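Local coordinates for APC3568 protein (Geobacillus stearothermophilus, PDB 1RFZ) that is of unknown function but may share the phosphatidylglycerophosphatase activity generally assigned to its family, which removes a phosphate from a phospholipid precursor, at residues E52-N55 with R56-K60; E84-Q87 with S88-R92; Y97-D100 with E101-A104. One frame throughout, in Å; residues are numbered along the deposited sequence.

Interaction 1. Residues E52-N55 with R56-K60. With SO4 (sulfate ion), chain E.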
loop_
_atom_site.group_PDB
_atom_site.type_symbol
_atom_site.label_atom_id
_atom_site.label_comp_id
_atom_site.label_asym_id
_atom_site.label_seq_id
_atom_site.Cartn_x
_atom_site.Cartn_y
_atom_site.Cartn_z
ATOM N N GLU A 52 -6.342 -23.533 -10.325
ATOM C CA GLU A 52 -7.492 -22.701 -10.638
ATOM C C GLU A 52 -7.216 -21.277 -10.159
ATOM O O GLU A 52 -7.263 -20.317 -10.940
ATOM C CB GLU A 52 -8.745 -23.259 -9.948
ATOM C CG GLU A 52 -9.920 -23.446 -10.884
ATOM C CD GLU A 52 -10.256 -22.178 -11.663
ATOM O OE1 GLU A 52 -10.809 -21.227 -11.061
ATOM O OE2 GLU A 52 -9.955 -22.136 -12.880
ATOM N N ASN A 53 -6.920 -21.167 -8.863
ATOM C CA ASN A 53 -6.616 -19.902 -8.214
ATOM C C ASN A 53 -5.437 -19.195 -8.897
ATOM O O ASN A 53 -5.536 -18.021 -9.276
ATOM C CB ASN A 53 -6.321 -20.165 -6.733
ATOM C CG ASN A 53 -7.592 -20.294 -5.904
ATOM O OD1 ASN A 53 -8.341 -19.319 -5.749
ATOM N ND2 ASN A 53 -7.850 -21.496 -5.375
ATOM N N VAL A 54 -4.319 -19.902 -9.055
ATOM C CA VAL A 54 -3.181 -19.304 -9.737
ATOM C C VAL A 54 -3.640 -18.708 -11.094
ATOM O O VAL A 54 -3.262 -17.589 -11.460
ATOM C CB VAL A 54 -2.062 -20.347 -9.958
ATOM C CG1 VAL A 54 -0.800 -19.667 -10.491
ATOM C CG2 VAL A 54 -1.758 -21.040 -8.655
ATOM N N ASN A 55 -4.472 -19.445 -11.827
ATOM C CA ASN A 55 -4.956 -18.954 -13.108
ATOM C C ASN A 55 -5.804 -17.723 -12.880
ATOM O O ASN A 55 -5.783 -16.766 -13.667
ATOM C CB ASN A 55 -5.793 -20.019 -13.815
ATOM C CG ASN A 55 -4.952 -21.157 -14.367
ATOM O OD1 ASN A 55 -3.929 -20.935 -15.016
ATOM N ND2 ASN A 55 -5.392 -22.386 -14.126
ATOM N N ARG A 56 -6.548 -17.744 -11.784
ATOM C CA ARG A 56 -7.427 -16.636 -11.454
ATOM C C ARG A 56 -6.676 -15.323 -11.291
ATOM O O ARG A 56 -7.082 -14.299 -11.839
ATOM C CB ARG A 56 -8.206 -16.951 -10.186
ATOM C CG ARG A 56 -9.610 -16.454 -10.269
ATOM C CD ARG A 56 -10.301 -17.087 -11.446
ATOM N NE ARG A 56 -11.523 -16.376 -11.778
ATOM C CZ ARG A 56 -12.346 -16.733 -12.754
ATOM N NH1 ARG A 56 -12.070 -17.803 -13.491
ATOM N NH2 ARG A 56 -13.441 -16.019 -12.991
ATOM N N VAL A 57 -5.587 -15.355 -10.529
ATOM C CA VAL A 57 -4.773 -14.168 -10.312
ATOM C C VAL A 57 -4.155 -13.662 -11.629
ATOM O O VAL A 57 -4.130 -12.454 -11.909
ATOM C CB VAL A 57 -3.643 -14.475 -9.304
ATOM C CG1 VAL A 57 -2.563 -13.395 -9.349
ATOM C CG2 VAL A 57 -4.219 -14.565 -7.921
ATOM N N ILE A 58 -3.666 -14.599 -12.432
ATOM C CA ILE A 58 -3.027 -14.265 -13.689
ATOM C C ILE A 58 -3.992 -13.650 -14.702
ATOM O O ILE A 58 -3.585 -12.848 -15.554
ATOM C CB ILE A 58 -2.300 -15.510 -14.244
ATOM C CG1 ILE A 58 -1.016 -15.728 -13.426
ATOM C CG2 ILE A 58 -1.957 -15.336 -15.711
ATOM C CD1 ILE A 58 -0.373 -17.099 -13.563
ATOM N N SER A 59 -5.272 -13.984 -14.594
ATOM C CA SER A 59 -6.288 -13.423 -15.497
ATOM C C SER A 59 -6.541 -11.919 -15.289
ATOM O O SER A 59 -7.289 -11.301 -16.044
ATOM C CB SER A 59 -7.606 -14.153 -15.293
ATOM O OG SER A 59 -8.064 -13.956 -13.967
ATOM N N LYS A 60 -5.927 -11.356 -14.250
ATOM C CA LYS A 60 -6.065 -9.946 -13.886
ATOM C C LYS A 60 -5.067 -9.002 -14.569
ATOM O O LYS A 60 -3.866 -9.223 -14.506
ATOM C CB LYS A 60 -5.896 -9.785 -12.368
ATOM C CG LYS A 60 -7.162 -9.866 -11.540
ATOM C CD LYS A 60 -7.514 -11.275 -11.166
ATOM C CE LYS A 60 -8.706 -11.276 -10.227
ATOM N NZ LYS A 60 -9.887 -10.576 -10.812
HETATM S S SO4 E . -12.399 -13.837 -9.051
HETATM O O1 SO4 E . -12.773 -13.473 -7.661
HETATM O O2 SO4 E . -12.686 -15.275 -9.261
HETATM O O3 SO4 E . -10.967 -13.551 -9.308
HETATM O O4 SO4 E . -13.189 -13.044 -10.022
#
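Four backbone bonds in the ordinary i to i+4 pattern of an alpha helix tie residues 52-55 to residues 56-60. The one from Arg-56 N to Glu-52 O spans 2.8 Å; in the next, Val-57 N reaches Asn-53 O at 2.9 Å. Ile-58 N then binds Val-54 O, and Ser-59 N binds Asn-55 O at 3.0 Å. Ser-59 OG, turned back over its own main chain (chi1 62°), also donates to Arg-56 O, a bond modelled too short for its length to be trusted.

Arg-56 bends at chi2 (59°), and its NE donates to O2 of a bound sulfate at 3.0 Å. Lys-60 comes up to the same ion with its CE and NZ, while Arg-159 NH2 binds it too, so three basic side chains gather at an anion probably picked up from the crystallisation liquor. Glu-52 runs alongside Arg-56, yet OE1 stays 4.4 Å from Arg-56 NH1 and well out of the guanidinium plane: attraction between charges, no salt bridge.

The amide oxygens are answered by arginines, Asn-53 OD1 by Arg-159 and Asn-55 OD1 by Arg-17; Asn-53 ND2 makes a weak hydrogen bond to Glu-49 O. On the apolar side, Val-54 CG1 lies 4.0 Å from Ile-58 CD1. Val-54 packs on helix 27-38, Ile-58 on helix 13-22 and Val-57 on helix 145-163, which puts this end of helix 47-58 among three others.

Interaction 2. Residues E84-Q87 with S88-R92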
loop_
_atom_site.group_PDB
_atom_site.type_symbol
_atom_site.label_atom_id
_atom_site.label_comp_id
_atom_site.label_asym_id
_atom_site.label_seq_id
_atom_site.Cartn_x
_atom_site.Cartn_y
_atom_site.Cartn_z
ATOM N N GLU A 84 23.120 2.870 -16.613
ATOM C CA GLU A 84 23.675 2.829 -15.273
ATOM C C GLU A 84 23.294 4.100 -14.522
ATOM O O GLU A 84 23.114 5.158 -15.128
ATOM C CB GLU A 84 25.192 2.682 -15.359
ATOM C CG GLU A 84 25.666 1.269 -15.683
ATOM C CD GLU A 84 25.484 0.311 -14.510
ATOM O OE1 GLU A 84 26.041 -0.815 -14.547
ATOM O OE2 GLU A 84 24.781 0.688 -13.547
ATOM N N PRO A 85 23.183 4.020 -13.186
ATOM C CA PRO A 85 23.389 2.850 -12.322
ATOM C C PRO A 85 22.269 1.798 -12.189
ATOM O O PRO A 85 22.418 0.840 -11.424
ATOM C CB PRO A 85 23.717 3.486 -10.980
ATOM C CG PRO A 85 22.848 4.708 -10.977
ATOM C CD PRO A 85 23.054 5.247 -12.375
ATOM N N LEU A 86 21.163 1.951 -12.914
ATOM C CA LEU A 86 20.073 0.977 -12.801
ATOM C C LEU A 86 20.503 -0.438 -13.190
ATOM O O LEU A 86 20.212 -1.411 -12.488
ATOM C CB LEU A 86 18.871 1.412 -13.658
ATOM C CG LEU A 86 17.639 1.835 -12.841
ATOM C CD1 LEU A 86 16.493 2.204 -13.751
ATOM C CD2 LEU A 86 17.227 0.697 -11.929
ATOM N N GLN A 87 21.198 -0.528 -14.318
ATOM C CA GLN A 87 21.693 -1.791 -14.851
ATOM C C GLN A 87 22.312 -2.681 -13.776
ATOM O O GLN A 87 21.790 -3.753 -13.448
ATOM C CB GLN A 87 22.718 -1.491 -15.953
ATOM C CG GLN A 87 23.628 -2.647 -16.374
ATOM C CD GLN A 87 22.913 -3.743 -17.138
ATOM O OE1 GLN A 87 22.139 -3.473 -18.062
ATOM N NE2 GLN A 87 23.186 -4.992 -16.769
ATOM N N SER A 88 23.427 -2.219 -13.228
ATOM C CA SER A 88 24.156 -2.948 -12.203
ATOM C C SER A 88 23.340 -3.224 -10.933
ATOM O O SER A 88 23.347 -4.349 -10.418
ATOM C CB SER A 88 25.417 -2.172 -11.863
ATOM O OG SER A 88 25.090 -0.811 -11.636
ATOM N N ILE A 89 22.643 -2.205 -10.433
ATOM C CA ILE A 89 21.816 -2.347 -9.227
ATOM C C ILE A 89 20.819 -3.504 -9.388
ATOM O O ILE A 89 20.745 -4.416 -8.551
ATOM C CB ILE A 89 21.007 -1.043 -8.940
ATOM C CG1 ILE A 89 21.955 0.132 -8.691
ATOM C CG2 ILE A 89 20.098 -1.246 -7.730
ATOM C CD1 ILE A 89 21.248 1.456 -8.452
ATOM N N ILE A 90 20.055 -3.442 -10.478
ATOM C CA ILE A 90 19.058 -4.451 -10.797
ATOM C C ILE A 90 19.711 -5.782 -11.125
ATOM O O ILE A 90 19.241 -6.827 -10.679
ATOM C CB ILE A 90 18.184 -4.021 -11.999
ATOM C CG1 ILE A 90 17.428 -2.741 -11.648
ATOM C CG2 ILE A 90 17.216 -5.147 -12.375
ATOM C CD1 ILE A 90 16.483 -2.279 -12.723
ATOM N N ARG A 91 20.792 -5.751 -11.902
ATOM C CA ARG A 91 21.445 -6.998 -12.249
ATOM C C ARG A 91 21.985 -7.692 -11.006
ATOM O O ARG A 91 21.882 -8.917 -10.874
ATOM C CB ARG A 91 22.569 -6.784 -13.251
ATOM C CG ARG A 91 23.012 -8.106 -13.832
ATOM C CD ARG A 91 23.659 -7.960 -15.184
ATOM N NE ARG A 91 23.848 -9.270 -15.800
ATOM C CZ ARG A 91 24.445 -9.469 -16.970
ATOM N NH1 ARG A 91 24.913 -8.434 -17.661
ATOM N NH2 ARG A 91 24.582 -10.702 -17.444
ATOM N N ARG A 92 22.535 -6.903 -10.087
ATOM C CA ARG A 92 23.085 -7.440 -8.848
ATOM C C ARG A 92 22.004 -7.949 -7.896
ATOM O O ARG A 92 22.236 -8.898 -7.142
ATOM C CB ARG A 92 23.929 -6.379 -8.134
ATOM C CG ARG A 92 25.112 -5.870 -8.944
ATOM C CD ARG A 92 26.041 -6.999 -9.358
ATOM N NE ARG A 92 27.044 -6.545 -10.316
ATOM C CZ ARG A 92 27.991 -7.323 -10.830
ATOM N NH1 ARG A 92 28.067 -8.598 -10.474
ATOM N NH2 ARG A 92 28.860 -6.828 -11.703
#
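Glu-84 folds its carboxylate back onto Ser-88 at the start of helix 86-92. Its side chain bends at chi2 (-72°), and both oxygens come to the backbone of the first turn: Ser-88 N makes weak hydrogen bonds to Glu-84 OE1 and OE2, each 3.2 Å long. Ser-88 OG donates to OE2 as well, although that bond is modelled too short for its length to be trusted. The cis peptide before Pro-85 lies in the turn that leads from this carboxylate into the helix.

The apolar side is the packed one: Leu-86 and Ile-90, one turn apart, both rest on Tyr-97, and Leu-86 also meets Gln-72 of the second subunit. Pro-85 CB approaches Ile-89 CD1 at 4.1 Å, and the proline packs on Thr-15 of that subunit. Beneath these side chains the helix is regular, with Ile-90 N 2.9 Å from Leu-86 O and Arg-91 N 2.7 Å from Gln-87 O.

Arg-91 is on the solvent side, where the contact is looser. It stretches out alongside Gln-87, whose NE2 sits 3.4 Å from Arg-91 CD and near the guanidinium edge. NE2 and the guanidinium are both donors, so no bond forms between them, and the glutamine spends its polar end inward instead: NE2 binds Ala-77 O and OE1 accepts a weak bond from Leu-82 N.

A carboxylate at the amino end of a helix is well placed to offset the positive end of the helix dipole, and Glu-84 probably does so here.

Interaction 3. Residues Y97-D100 with E101-A104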
loop_
_atom_site.group_PDB
_atom_site.type_symbol
_atom_site.label_atom_id
_atom_site.label_comp_id
_atom_site.label_asym_id
_atom_site.label_seq_id
_atom_site.Cartn_x
_atom_site.Cartn_y
_atom_site.Cartn_z
ATOM N N TYR A 97 17.472 -2.300 -3.018
ATOM C CA TYR A 97 16.542 -2.009 -4.114
ATOM C C TYR A 97 15.198 -2.625 -3.714
ATOM O O TYR A 97 15.106 -3.838 -3.492
ATOM C CB TYR A 97 17.032 -2.632 -5.430
ATOM C CG TYR A 97 16.246 -2.188 -6.653
ATOM C CD1 TYR A 97 16.172 -0.840 -7.008
ATOM C CD2 TYR A 97 15.579 -3.114 -7.454
ATOM C CE1 TYR A 97 15.458 -0.422 -8.128
ATOM C CE2 TYR A 97 14.860 -2.705 -8.581
ATOM C CZ TYR A 97 14.805 -1.359 -8.911
ATOM O OH TYR A 97 14.107 -0.950 -10.025
ATOM N N GLY A 98 14.165 -1.792 -3.615
ATOM C CA GLY A 98 12.865 -2.297 -3.205
ATOM C C GLY A 98 11.789 -2.437 -4.267
ATOM O O GLY A 98 10.878 -3.240 -4.100
ATOM N N VAL A 99 11.888 -1.658 -5.346
ATOM C CA VAL A 99 10.916 -1.684 -6.439
ATOM C C VAL A 99 10.504 -3.099 -6.853
ATOM O O VAL A 99 9.358 -3.331 -7.254
ATOM C CB VAL A 99 11.460 -0.931 -7.667
ATOM C CG1 VAL A 99 10.395 -0.888 -8.773
ATOM C CG2 VAL A 99 11.872 0.489 -7.256
ATOM N N ASP A 100 11.432 -4.044 -6.752
ATOM C CA ASP A 100 11.125 -5.429 -7.095
ATOM C C ASP A 100 10.173 -6.018 -6.037
ATOM O O ASP A 100 9.619 -7.102 -6.204
ATOM C CB ASP A 100 12.415 -6.250 -7.161
ATOM C CG ASP A 100 12.977 -6.561 -5.792
ATOM O OD1 ASP A 100 12.959 -5.661 -4.923
ATOM O OD2 ASP A 100 13.447 -7.703 -5.592
ATOM N N GLU A 101 9.993 -5.285 -4.944
ATOM C CA GLU A 101 9.122 -5.699 -3.854
ATOM C C GLU A 101 7.859 -4.854 -3.898
ATOM O O GLU A 101 6.815 -5.261 -3.393
ATOM C CB GLU A 101 9.838 -5.508 -2.515
ATOM C CG GLU A 101 11.058 -6.390 -2.345
ATOM C CD GLU A 101 10.759 -7.650 -1.555
ATOM O OE1 GLU A 101 9.751 -8.323 -1.857
ATOM O OE2 GLU A 101 11.536 -7.970 -0.631
ATOM N N ILE A 102 7.970 -3.671 -4.497
ATOM C CA ILE A 102 6.834 -2.763 -4.640
ATOM C C ILE A 102 5.888 -3.340 -5.698
ATOM O O ILE A 102 4.663 -3.245 -5.574
ATOM C CB ILE A 102 7.295 -1.342 -5.055
ATOM C CG1 ILE A 102 8.151 -0.737 -3.947
ATOM C CG2 ILE A 102 6.109 -0.437 -5.290
ATOM C CD1 ILE A 102 8.776 0.573 -4.326
ATOM N N LEU A 103 6.462 -3.948 -6.731
ATOM C CA LEU A 103 5.657 -4.567 -7.773
ATOM C C LEU A 103 4.947 -5.794 -7.242
ATOM O O LEU A 103 3.762 -5.974 -7.478
ATOM C CB LEU A 103 6.518 -4.972 -8.982
ATOM C CG LEU A 103 6.528 -3.988 -10.163
ATOM C CD1 LEU A 103 7.298 -4.572 -11.318
ATOM C CD2 LEU A 103 5.100 -3.686 -10.591
ATOM N N ALA A 104 5.668 -6.643 -6.528
ATOM C CA ALA A 104 5.074 -7.862 -5.984
ATOM C C ALA A 104 3.875 -7.574 -5.077
ATOM O O ALA A 104 2.932 -8.367 -5.013
ATOM C CB ALA A 104 6.129 -8.676 -5.208
#
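Val-99 O is gripped by two backbone N-H groups of the following turn. Leu-103 N comes to it at 3.0 Å with an angle of 157° at the hydrogen, in the usual i to i+4 fashion; Ile-102 N adds a weak bond at 3.1 Å. Gly-98 O, just ahead of it, is shared in the same way: Ile-102 N lies 3.0 Å from it, and Glu-101 N also donates, though too closely in the model for the length to mean much. A weak bond from Ser-113 of the third subunit reaches this carbonyl too.

These bonds open helix 99-109, whose first turn carries both i+3 and i+4 partners in this all-helical fold. On one side of it Val-99 CG2 faces Ile-102 CD1 at 4.3 Å, and this apolar strip is a subunit interface: Ile-102 meets Ile-102 of the second subunit, while Val-99 and Leu-103 pair reciprocally with Leu-103 and Val-99 of that copy.

Asp-100 and Glu-101 point the same way, their carboxylate planes turned 59° apart; with chi1 at 75°, Asp-100 swings OD1 to 3.3 Å from Glu-101 CG. Glu-101 OE1 is bonded to Tyr-119 OH. Asp-147 comes close to both carboxylates, and Asp-123 to that of Glu-101.

The three contacts follow one another along the chain, each within one continuous stretch of an all-helical fold: interaction 1 in the later part of helix 47-58, interaction 2 at the start of helix 86-92, interaction 3 opening helix 99-109. Interactions 2 and 3 are neighbours, centres 14 Å apart, joined where Tyr-97 of interaction 3 packs against helix 86-92. Both also touch the second subunit, so together they form part of the assembly interface. Interaction 1 lies across the chain's centre, about 31 Å from interaction 2 and 21 Å from interaction 3 between centres; no other protein chain touches its two segments.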